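Local coordinates for protein-S-isoprenylcysteine O-methyltransferase (Tribolium castaneum, PDB 5V7P) that methylates the carboxyl group of isoprenylated C-terminal cysteines in proteins, using S-adenosyl-L-methionine as methyl donor within the endoplasmic reticulum membrane, at residues V140-F143 with I144-F148; Q90-G93 with G94-V98. One frame throughout, in Å; residues are numbered along the deposited sequence.

Contact 1. Residues V140-F143 with I144-F148; sequences VEFF and IETYF. With D10 (decane), chain O; D10 (decane), chain I.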
loop_
_atom_site.group_PDB
_atom_site.type_symbol
_atom_site.label_atom_id
_atom_site.label_comp_id
_atom_site.label_asym_id
_atom_site.label_seq_id
_atom_site.Cartn_x
_atom_site.Cartn_y
_atom_site.Cartn_z
ATOM N N VAL A 140 -9.799 -13.505 -12.575
ATOM C CA VAL A 140 -9.961 -14.477 -13.649
ATOM C C VAL A 140 -10.025 -15.888 -13.079
ATOM O O VAL A 140 -10.807 -16.724 -13.546
ATOM C CB VAL A 140 -8.837 -14.332 -14.694
ATOM C CG1 VAL A 140 -8.728 -12.886 -15.168
ATOM C CG2 VAL A 140 -7.506 -14.820 -14.147
ATOM N N GLU A 141 -9.217 -16.177 -12.056
ATOM C CA GLU A 141 -9.293 -17.488 -11.420
ATOM C C GLU A 141 -10.697 -17.747 -10.898
ATOM O O GLU A 141 -11.280 -18.809 -11.149
ATOM C CB GLU A 141 -8.278 -17.604 -10.281
ATOM C CG GLU A 141 -8.341 -18.963 -9.583
ATOM C CD GLU A 141 -7.412 -19.090 -8.398
ATOM O OE1 GLU A 141 -6.596 -18.175 -8.170
ATOM O OE2 GLU A 141 -7.506 -20.112 -7.689
ATOM N N PHE A 142 -11.259 -16.785 -10.164
ATOM C CA PHE A 142 -12.594 -16.967 -9.609
ATOM C C PHE A 142 -13.598 -17.308 -10.702
ATOM O O PHE A 142 -14.299 -18.322 -10.621
ATOM C CB PHE A 142 -13.029 -15.708 -8.856
ATOM C CG PHE A 142 -14.421 -15.798 -8.287
ATOM C CD1 PHE A 142 -14.635 -16.342 -7.031
ATOM C CD2 PHE A 142 -15.513 -15.349 -9.013
ATOM C CE1 PHE A 142 -15.912 -16.433 -6.508
ATOM C CE2 PHE A 142 -16.791 -15.438 -8.495
ATOM C CZ PHE A 142 -16.992 -15.980 -7.241
ATOM N N PHE A 143 -13.663 -16.483 -11.749
ATOM C CA PHE A 143 -14.706 -16.644 -12.754
ATOM C C PHE A 143 -14.450 -17.831 -13.676
ATOM O O PHE A 143 -15.406 -18.455 -14.147
ATOM C CB PHE A 143 -14.854 -15.356 -13.564
ATOM C CG PHE A 143 -15.519 -14.251 -12.798
ATOM C CD1 PHE A 143 -16.883 -14.285 -12.560
ATOM C CD2 PHE A 143 -14.782 -13.194 -12.295
ATOM C CE1 PHE A 143 -17.499 -13.280 -11.845
ATOM C CE2 PHE A 143 -15.392 -12.185 -11.581
ATOM C CZ PHE A 143 -16.754 -12.229 -11.353
ATOM N N ILE A 144 -13.187 -18.163 -13.945
ATOM C CA ILE A 144 -12.893 -19.404 -14.655
ATOM C C ILE A 144 -13.257 -20.600 -13.784
ATOM O O ILE A 144 -13.883 -21.560 -14.248
ATOM C CB ILE A 144 -11.415 -19.444 -15.090
ATOM C CG1 ILE A 144 -11.172 -18.420 -16.203
ATOM C CG2 ILE A 144 -11.020 -20.850 -15.561
ATOM C CD1 ILE A 144 -9.730 -18.340 -16.693
ATOM N N GLU A 145 -12.877 -20.555 -12.505
ATOM C CA GLU A 145 -13.192 -21.655 -11.600
ATOM C C GLU A 145 -14.686 -21.732 -11.316
ATOM O O GLU A 145 -15.235 -22.828 -11.157
ATOM C CB GLU A 145 -12.412 -21.506 -10.295
ATOM C CG GLU A 145 -10.940 -21.859 -10.411
ATOM C CD GLU A 145 -10.176 -21.587 -9.133
ATOM O OE1 GLU A 145 -10.740 -20.935 -8.230
ATOM O OE2 GLU A 145 -9.011 -22.024 -9.030
ATOM N N THR A 146 -15.359 -20.582 -11.234
ATOM C CA THR A 146 -16.793 -20.595 -10.980
ATOM C C THR A 146 -17.575 -21.085 -12.192
ATOM O O THR A 146 -18.694 -21.585 -12.036
ATOM C CB THR A 146 -17.273 -19.202 -10.554
ATOM O OG1 THR A 146 -18.331 -19.337 -9.599
ATOM C CG2 THR A 146 -17.774 -18.375 -11.744
ATOM N N TYR A 147 -17.005 -20.961 -13.392
ATOM C CA TYR A 147 -17.656 -21.483 -14.587
ATOM C C TYR A 147 -17.534 -23.001 -14.659
ATOM O O TYR A 147 -18.522 -23.698 -14.913
ATOM C CB TYR A 147 -17.052 -20.830 -15.831
ATOM C CG TYR A 147 -17.625 -21.332 -17.138
ATOM C CD1 TYR A 147 -18.883 -20.932 -17.567
ATOM C CD2 TYR A 147 -16.901 -22.197 -17.947
ATOM C CE1 TYR A 147 -19.407 -21.385 -18.763
ATOM C CE2 TYR A 147 -17.417 -22.657 -19.144
ATOM C CZ TYR A 147 -18.669 -22.247 -19.547
ATOM O OH TYR A 147 -19.185 -22.704 -20.739
ATOM N N PHE A 148 -16.331 -23.531 -14.425
ATOM C CA PHE A 148 -16.112 -24.969 -14.530
ATOM C C PHE A 148 -16.513 -25.700 -13.252
ATOM O O PHE A 148 -17.028 -26.822 -13.316
ATOM C CB PHE A 148 -14.646 -25.255 -14.860
ATOM C CG PHE A 148 -14.256 -24.893 -16.266
ATOM C CD1 PHE A 148 -14.592 -25.720 -17.326
ATOM C CD2 PHE A 148 -13.544 -23.735 -16.527
ATOM C CE1 PHE A 148 -14.232 -25.392 -18.619
ATOM C CE2 PHE A 148 -13.181 -23.404 -17.819
ATOM C CZ PHE A 148 -13.525 -24.233 -18.866
HETATM C C1 D10 O . -9.371 -25.773 -14.885
HETATM C C2 D10 O . -10.662 -26.053 -15.654
HETATM C C3 D10 O . -10.570 -27.421 -16.328
HETATM C C4 D10 O . -11.758 -27.602 -17.272
HETATM C C5 D10 O . -11.546 -28.846 -18.136
HETATM C C6 D10 O . -12.402 -28.753 -19.400
HETATM C C7 D10 O . -11.812 -29.630 -20.503
HETATM C C8 D10 O . -12.213 -29.069 -21.866
HETATM C C9 D10 O . -11.458 -29.813 -22.966
HETATM C C10 D10 O . -11.847 -29.238 -24.326
HETATM C C3 D10 I . -11.015 -6.355 -15.865
HETATM C C4 D10 I . -10.918 -7.834 -16.229
HETATM C C5 D10 I . -11.862 -8.650 -15.347
HETATM C C6 D10 I . -11.761 -10.127 -15.721
HETATM C C7 D10 I . -12.713 -10.944 -14.851
HETATM C C8 D10 I . -12.771 -12.379 -15.368
#
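Glu141 and Glu145 stand one turn apart near the C-terminal end of transmembrane helix 129-148, an i, i+4 pair of buried acids whose carboxylates meet directly. Their OE2 atoms, Glu141 OE2 and Glu145 OE2, are 2.8 Å apart, a separation that makes it likely that one of the two acids is protonated and donates to the other. The carboxylate planes stand 86° apart. Glu141 sends CG anti to its backbone N (chi1 179°) while Glu145 places CG beside its own N (chi1 -75°). The opposed first torsions, followed by extended chains, bring the acid of Glu145 back over the methylene of Glu141, with Glu145 CD 3.2 Å from Glu141 CG. Each acid has a further partner: Glu141 OE2 accepts from Leu230 N, and Glu145 OE1 forms a salt bridge with Lys153 NZ.

Backbone bonds follow the alpha-helical i to i+4 pattern. Thr146 N to Phe142 O is 2.6 Å long, whereas Tyr147 N reaches Phe143 O at 3.1 Å. The hydroxyl of Thr146 is bonded to Asn88.

Apolar contacts involve bound alkanes. One decane approaches Val140 and Phe143, with its C8 at 3.8 Å from Phe143 CD2. A second decane crosses one face of the Phe148 ring, its C4 lying 3.4 Å from Phe148 CD1.

Contact 2. Residues Q90-G93 with G94-V98; sequences QIFG and GYMSV. With MPG ([(Z)-octadec-9-enyl] (2R)-2,3-bis(oxidanyl)propanoate), chain S; MPG ([(Z)-octadec-9-enyl] (2R)-2,3-bis(oxidanyl)propanoate), chain B; D10 (decane), chain J.
Gly94 follows Gln90 by one turn of helix 90-113, and its backbone packs close to the carbonyls before it: Gly94 N comes within 3.6 Å of Gln90 O and 3.2 Å of Ile91 O. At Tyr95 the backbone N donates to Ile91 O at 3.3 Å. The rings of Tyr95 and Phe92 lie side by side, pointing the same way. Tyr95 carries CD2 over one face of Phe92, toward its rim, with Phe92 CE1 at 4.1 Å from Tyr95 CD2; the planes are inclined at 47°, an oblique pairing. Beyond the ring, Tyr95 OH shares a 2.9 Å hydrogen bond with O3 of a bound octadecenyl glycerate lipid (MPG), and a further one with Trp139 NE1, so two partners grip the phenol oxygen inside a transmembrane helix bundle.

Met96 comes next. Its N binds Phe92 O, and its side chain makes a Met-aromatic contact with the same residue: Met96 SD sits 3.6 Å from Phe92 CD2. The sulfur approaches obliquely, 70° off the ring normal. With CG beside the backbone N (chi1 -69°), the chain heads back along the helix toward that ring, while Val74, Leu77 and Ile81 of helix 59-84 also touch Met96.

At Ser97 the backbone N is bonded to Gly93 O. Ser97 OG also lies 3.2 Å from Gly93 O, but is hydrogen-bonded to Leu75 O on helix 59-84.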
loop_
_atom_site.group_PDB
_atom_site.type_symbol
_atom_site.label_atom_id
_atom_site.label_comp_id
_atom_site.label_asym_id
_atom_site.label_seq_id
_atom_site.Cartn_x
_atom_site.Cartn_y
_atom_site.Cartn_z
ATOM N N GLN A 90 -22.190 -15.066 -5.570
ATOM C CA GLN A 90 -22.353 -14.184 -4.417
ATOM C C GLN A 90 -21.040 -13.931 -3.688
ATOM O O GLN A 90 -20.851 -12.859 -3.104
ATOM C CB GLN A 90 -23.380 -14.778 -3.454
ATOM C CG GLN A 90 -24.797 -14.771 -3.998
ATOM C CD GLN A 90 -25.778 -15.465 -3.079
ATOM O OE1 GLN A 90 -25.488 -16.529 -2.533
ATOM N NE2 GLN A 90 -26.946 -14.861 -2.899
ATOM N N ILE A 91 -20.125 -14.901 -3.713
ATOM C CA ILE A 91 -18.843 -14.743 -3.033
ATOM C C ILE A 91 -18.134 -13.481 -3.506
ATOM O O ILE A 91 -17.572 -12.725 -2.703
ATOM C CB ILE A 91 -17.974 -15.994 -3.262
ATOM C CG1 ILE A 91 -18.658 -17.242 -2.694
ATOM C CG2 ILE A 91 -16.609 -15.821 -2.647
ATOM C CD1 ILE A 91 -19.057 -17.137 -1.239
ATOM N N PHE A 92 -18.139 -13.236 -4.817
ATOM C CA PHE A 92 -17.384 -12.114 -5.356
ATOM C C PHE A 92 -17.901 -10.784 -4.825
ATOM O O PHE A 92 -17.127 -9.831 -4.684
ATOM C CB PHE A 92 -17.438 -12.141 -6.882
ATOM C CG PHE A 92 -16.336 -11.363 -7.537
ATOM C CD1 PHE A 92 -15.081 -11.923 -7.701
ATOM C CD2 PHE A 92 -16.553 -10.072 -7.989
ATOM C CE1 PHE A 92 -14.063 -11.211 -8.302
ATOM C CE2 PHE A 92 -15.539 -9.355 -8.592
ATOM C CZ PHE A 92 -14.292 -9.925 -8.749
ATOM N N GLY A 93 -19.197 -10.702 -4.517
ATOM C CA GLY A 93 -19.744 -9.465 -3.983
ATOM C C GLY A 93 -19.138 -9.086 -2.645
ATOM O O GLY A 93 -18.781 -7.927 -2.421
ATOM N N GLY A 94 -19.018 -10.056 -1.737
ATOM C CA GLY A 94 -18.406 -9.772 -0.449
ATOM C C GLY A 94 -16.949 -9.377 -0.578
ATOM O O GLY A 94 -16.452 -8.538 0.177
ATOM N N TYR A 95 -16.244 -9.974 -1.540
ATOM C CA TYR A 95 -14.856 -9.601 -1.789
ATOM C C TYR A 95 -14.753 -8.151 -2.245
ATOM O O TYR A 95 -13.906 -7.392 -1.758
ATOM C CB TYR A 95 -14.251 -10.546 -2.828
ATOM C CG TYR A 95 -13.057 -9.980 -3.561
ATOM C CD1 TYR A 95 -11.782 -10.071 -3.024
ATOM C CD2 TYR A 95 -13.204 -9.362 -4.798
ATOM C CE1 TYR A 95 -10.688 -9.557 -3.691
ATOM C CE2 TYR A 95 -12.114 -8.844 -5.474
ATOM C CZ TYR A 95 -10.858 -8.945 -4.915
ATOM O OH TYR A 95 -9.764 -8.435 -5.578
ATOM N N MET A 96 -15.610 -7.748 -3.185
ATOM C CA MET A 96 -15.602 -6.363 -3.646
ATOM C C MET A 96 -15.812 -5.396 -2.489
ATOM O O MET A 96 -15.120 -4.376 -2.387
ATOM C CB MET A 96 -16.683 -6.156 -4.705
ATOM C CG MET A 96 -16.410 -6.859 -6.020
ATOM S SD MET A 96 -17.842 -6.852 -7.116
ATOM C CE MET A 96 -18.273 -5.114 -7.145
ATOM N N SER A 97 -16.766 -5.697 -1.607
ATOM C CA SER A 97 -17.068 -4.790 -0.503
ATOM C C SER A 97 -15.905 -4.702 0.478
ATOM O O SER A 97 -15.554 -3.608 0.935
ATOM C CB SER A 97 -18.341 -5.245 0.204
ATOM O OG SER A 97 -19.429 -5.286 -0.700
ATOM N N VAL A 98 -15.302 -5.844 0.820
ATOM C CA VAL A 98 -14.135 -5.844 1.699
ATOM C C VAL A 98 -13.031 -4.977 1.112
ATOM O O VAL A 98 -12.375 -4.207 1.825
ATOM C CB VAL A 98 -13.660 -7.290 1.938
ATOM C CG1 VAL A 98 -12.235 -7.334 2.487
ATOM C CG2 VAL A 98 -14.607 -8.002 2.897
HETATM C C2 MPG S . -26.039 -12.414 2.922
HETATM C C3 MPG S . -25.072 -11.282 2.579
HETATM C C4 MPG S . -25.276 -10.108 3.537
HETATM C C5 MPG S . -24.481 -10.346 4.817
HETATM C C6 MPG S . -23.008 -10.010 4.579
HETATM C C7 MPG S . -22.196 -10.201 5.862
HETATM C C8 MPG S . -22.224 -11.648 6.354
HETATM C C9 MPG S . -21.696 -12.577 5.261
HETATM C C10 MPG S . -21.773 -13.887 5.360
HETATM C C11 MPG S . -22.393 -14.595 6.563
HETATM C C12 MPG S . -23.822 -15.010 6.224
HETATM C C13 MPG S . -24.594 -15.275 7.515
HETATM C C14 MPG S . -23.843 -16.306 8.359
HETATM O O1 MPG S . -24.415 -13.833 1.883
HETATM C C1 MPG S . -25.791 -13.600 1.989
HETATM C CXD MPG S . -22.609 -14.878 0.441
HETATM O O2 MPG S . -22.514 -15.840 -0.574
HETATM C C21 MPG S . -21.704 -15.265 1.609
HETATM O O3 MPG S . -21.541 -16.657 1.636
HETATM O O4 MPG S . -24.880 -15.509 0.468
HETATM C CX3 MPG S . -24.059 -14.781 0.917
HETATM C C2 MPG B . -1.838 -9.095 -4.317
HETATM C C3 MPG B . -1.560 -9.702 -2.947
HETATM C C4 MPG B . -0.662 -8.798 -2.110
HETATM C C5 MPG B . -0.645 -9.303 -0.684
HETATM C C6 MPG B . 0.371 -8.501 0.112
HETATM C C7 MPG B . -0.011 -7.029 0.246
HETATM C C8 MPG B . 1.278 -6.230 0.173
HETATM C C9 MPG B . 1.020 -4.824 0.706
HETATM C C10 MPG B . 1.059 -3.746 -0.042
HETATM C C11 MPG B . 1.372 -3.767 -1.539
HETATM C C12 MPG B . 0.655 -2.612 -2.218
HETATM C C13 MPG B . 1.273 -1.281 -1.805
HETATM C C14 MPG B . 0.249 -0.185 -2.058
HETATM C C15 MPG B . 0.900 1.187 -1.899
HETATM C C16 MPG B . 0.617 2.052 -3.126
HETATM O O1 MPG B . -3.982 -8.088 -4.174
HETATM C C1 MPG B . -2.625 -7.788 -4.216
HETATM C CXD MPG B . -6.148 -7.718 -2.963
HETATM O O2 MPG B . -6.712 -8.484 -1.938
HETATM C C21 MPG B . -6.730 -8.175 -4.309
HETATM O O3 MPG B . -7.458 -9.358 -4.140
HETATM O O4 MPG B . -4.036 -7.862 -1.932
HETATM C CX3 MPG B . -4.634 -7.894 -2.955
HETATM C C1 D10 J . -14.659 -7.072 -11.374
HETATM C C2 D10 J . -14.142 -5.740 -10.835
HETATM C C3 D10 J . -13.787 -5.872 -9.354
HETATM C C4 D10 J . -13.239 -4.536 -8.857
HETATM C C5 D10 J . -12.844 -4.642 -7.386
HETATM C C6 D10 J . -12.199 -3.326 -6.953
HETATM C C7 D10 J . -11.865 -3.378 -5.465
HETATM C C8 D10 J . -10.893 -2.249 -5.120
HETATM C C9 D10 J . -11.594 -0.902 -5.278
#

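In the fold
Both contacts are i to i+4 packing within one transmembrane helix, on helices that follow one another in the chain, and they meet: Phe92 of contact 2 packs on Phe142 and Phe143 of contact 1, with Phe143 CE2 3.7 Å from Phe92 CE1. Contact 2, about 13 Å from the chain's centre, is the deeper, with Met96 and Ser97 against helix 59-84, Ile91 and Val98 against 156-180, and Tyr95 and Val98 against 210-225. Contact 1 lies about 23 Å from that centre, where the buried acids and phenylalanines give way to Tyr147 and Phe148 on the surface. Chemistry follows place: carboxylates with a lysine at the helix end, aromatic and Met-aromatic packing inside the bundle. Bound alkanes border both.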